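PDB 5JGF: vacuolar aminopeptidase 1 from Saccharomyces cerevisiae, which removes amino acids, preferably neutral or hydrophobic ones, from the N-terminus of peptides as a zinc enzyme of the vacuole, and is major cargo of the cytoplasm-to-vacuole targeting pathway. Local coordinates for residues D[261-264]-D[265-269]. Residues are numbered along the deposited sequence; the frame is centred on the assembly and turned at random.
With ZN (zinc ion), chain K; ZN (zinc ion), chain L.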
ATOM      1  N   LEU D 261     -31.327  27.792  10.810  1.00 14.94           N
ATOM      2  CA  LEU D 261     -30.859  28.976  11.537  1.00 13.77           C
ATOM      3  C   LEU D 261     -29.932  29.838  10.667  1.00 15.50           C
ATOM      4  O   LEU D 261     -29.953  31.059  10.739  1.00 13.96           O
ATOM      5  CB  LEU D 261     -30.133  28.563  12.826  1.00 14.23           C
ATOM      6  CG  LEU D 261     -30.933  27.865  13.928  1.00 13.86           C
ATOM      7  CD1 LEU D 261     -30.053  27.705  15.162  1.00 13.91           C
ATOM      8  CD2 LEU D 261     -32.171  28.694  14.275  1.00 13.62           C
ATOM      9  N   ASP D 262     -29.112  29.190   9.853  1.00 16.60           N
ATOM     10  CA  ASP D 262     -28.194  29.878   8.956  1.00 18.55           C
ATOM     11  C   ASP D 262     -28.949  30.168   7.652  1.00 19.14           C
ATOM     12  O   ASP D 262     -29.265  29.230   6.925  1.00 17.53           O
ATOM     13  CB  ASP D 262     -27.012  28.936   8.670  1.00 16.62           C
ATOM     14  CG  ASP D 262     -25.988  29.517   7.708  1.00 17.79           C
ATOM     15  OD1 ASP D 262     -26.111  30.685   7.304  1.00 14.48           O
ATOM     16  OD2 ASP D 262     -25.021  28.798   7.366  1.00 13.78           O
ATOM     17  N   ASP D 263     -29.284  31.426   7.346  1.00 16.96           N
ATOM     18  CA  ASP D 263     -28.976  32.620   8.144  1.00 15.96           C
ATOM     19  C   ASP D 263     -30.278  33.371   8.504  1.00 19.22           C
ATOM     20  O   ASP D 263     -30.297  34.595   8.625  1.00 13.18           O
ATOM     21  CB  ASP D 263     -28.021  33.515   7.318  1.00 17.17           C
ATOM     22  CG  ASP D 263     -27.547  34.762   8.062  1.00 18.60           C
ATOM     23  OD1 ASP D 263     -27.375  34.709   9.297  1.00 15.09           O
ATOM     24  OD2 ASP D 263     -27.321  35.809   7.409  1.00 16.16           O
ATOM     25  N   ARG D 264     -31.372  32.637   8.675  1.00 14.20           N
ATOM     26  CA  ARG D 264     -32.649  33.267   9.000  1.00 14.92           C
ATOM     27  C   ARG D 264     -32.632  33.786  10.433  1.00 14.17           C
ATOM     28  O   ARG D 264     -33.459  34.618  10.823  1.00 14.17           O
ATOM     29  CB  ARG D 264     -33.788  32.269   8.761  1.00 12.18           C
ATOM     30  CG  ARG D 264     -33.980  32.017   7.266  1.00 12.39           C
ATOM     31  CD  ARG D 264     -34.784  30.777   6.905  1.00 12.89           C
ATOM     32  NE  ARG D 264     -34.723  30.600   5.456  1.00 13.43           N
ATOM     33  CZ  ARG D 264     -35.335  29.635   4.777  1.00 13.26           C
ATOM     34  NH1 ARG D 264     -36.073  28.740   5.415  1.00 13.48           N
ATOM     35  NH2 ARG D 264     -35.196  29.558   3.457  1.00 11.74           N
ATOM     36  N   LEU D 265     -31.670  33.310  11.222  1.00 14.57           N
ATOM     37  CA  LEU D 265     -31.525  33.773  12.606  1.00 14.69           C
ATOM     38  C   LEU D 265     -31.120  35.257  12.575  1.00 15.69           C
ATOM     39  O   LEU D 265     -31.742  36.097  13.233  1.00 13.44           O
ATOM     40  CB  LEU D 265     -30.457  32.939  13.331  1.00 15.43           C
ATOM     41  CG  LEU D 265     -30.049  33.319  14.757  1.00 15.56           C
ATOM     42  CD1 LEU D 265     -31.281  33.440  15.656  1.00 14.60           C
ATOM     43  CD2 LEU D 265     -29.095  32.254  15.292  1.00 15.28           C
ATOM     44  N   CYS D 266     -30.076  35.572  11.813  1.00 14.49           N
ATOM     45  CA  CYS D 266     -29.628  36.960  11.692  1.00 15.41           C
ATOM     46  C   CYS D 266     -30.623  37.784  10.879  1.00 15.04           C
ATOM     47  O   CYS D 266     -30.852  38.957  11.172  1.00 13.27           O
ATOM     48  CB  CYS D 266     -28.256  37.041  11.015  1.00 16.04           C
ATOM     49  SG  CYS D 266     -26.874  36.611  12.082  1.00 22.16           S
ATOM     50  N   SER D 267     -31.199  37.177   9.847  1.00 13.69           N
ATOM     51  CA  SER D 267     -32.165  37.887   9.011  1.00 14.29           C
ATOM     52  C   SER D 267     -33.353  38.354   9.844  1.00 13.75           C
ATOM     53  O   SER D 267     -33.765  39.510   9.751  1.00 14.87           O
ATOM     54  CB  SER D 267     -32.649  36.992   7.869  1.00 13.40           C
ATOM     55  OG  SER D 267     -31.605  36.771   6.935  1.00 14.08           O
ATOM     56  N   PHE D 268     -33.893  37.455  10.663  1.00 13.77           N
ATOM     57  CA  PHE D 268     -35.033  37.777  11.523  1.00 15.02           C
ATOM     58  C   PHE D 268     -34.653  38.859  12.536  1.00 15.75           C
ATOM     59  O   PHE D 268     -35.363  39.859  12.692  1.00 16.07           O
ATOM     60  CB  PHE D 268     -35.496  36.522  12.266  1.00 14.85           C
ATOM     61  CG  PHE D 268     -36.683  36.741  13.167  1.00 14.53           C
ATOM     62  CD1 PHE D 268     -37.980  36.685  12.659  1.00 16.36           C
ATOM     63  CD2 PHE D 268     -36.506  36.989  14.527  1.00 16.10           C
ATOM     64  CE1 PHE D 268     -39.087  36.870  13.497  1.00 16.20           C
ATOM     65  CE2 PHE D 268     -37.604  37.176  15.372  1.00 16.74           C
ATOM     66  CZ  PHE D 268     -38.896  37.115  14.855  1.00 15.64           C
ATOM     67  N   ALA D 269     -33.531  38.657  13.224  1.00 14.00           N
ATOM     68  CA  ALA D 269     -33.073  39.620  14.219  1.00 15.42           C
ATOM     69  C   ALA D 269     -32.843  40.998  13.603  1.00 16.21           C
ATOM     70  O   ALA D 269     -33.198  42.016  14.200  1.00 16.58           O
ATOM     71  CB  ALA D 269     -31.790  39.124  14.883  1.00 14.82           C
TER
HETATM   72 ZN    ZN K 601     -24.744  31.793   6.381  1.00 15.68          ZN
HETATM   73 ZN    ZN L 602     -24.356  28.574   5.479  1.00 16.19          ZN
HETATM   74  O   HOH W   1     -23.062  31.159   7.998  1.00 13.45           O
HETATM   75  O   HOH W   2     -23.853  30.560   5.013  1.00 22.31           O
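The carboxylate of Asp263 reaches forward to Cys266, three residues on. Its OD1 lies 3.0 Å from Cys266 CB, which is tilted out of the carboxylate plane, and 3.4 Å from Cys266 SG. OD1 also accepts a hydrogen bond from Val345 N, and OD2 accepts one from His91 N. CG of Asp263 is anti to its backbone N (chi1 -177°), which carries the carboxylate to the backbone of strands 86-91 and 339-347. The neighbouring carboxylate, Asp262, bridges the two zinc ions: OD1 binds one at 2.0 Å and OD2 the other. A cis peptide joins Asp262 to Asp263, as in related di-zinc peptidases. His91 and Asp344 complete the protein ligands on the OD1 side, with Glu299 and His438 on the OD2 side. Asp263 is thus a second-shell residue. With an alanine here, the amides of His91 and Val345 would probably lose their carboxylate acceptor and the ligand His91 would be less firmly placed.

Backbone hydrogen bonds run four residues along the chain. Leu265 N donates to Leu261 O at 2.9 Å, and Ser267 N to Asp263 O at 3.0 Å. Phe268 N meets Arg264 O from above the carbonyl plane. Leu261 CB and Leu265 CB pack at 4.4 Å. Arg264 stretches away, and its guanidinium group bonds to Val92 O and Pro23 O.

This part of helix 261-278 is buried. Leu265 packs on strands 339-347 and 426-434 and on helix 448-468. The Phe268 ring faces helix 7-21, where it meets Phe15 edge-to-face.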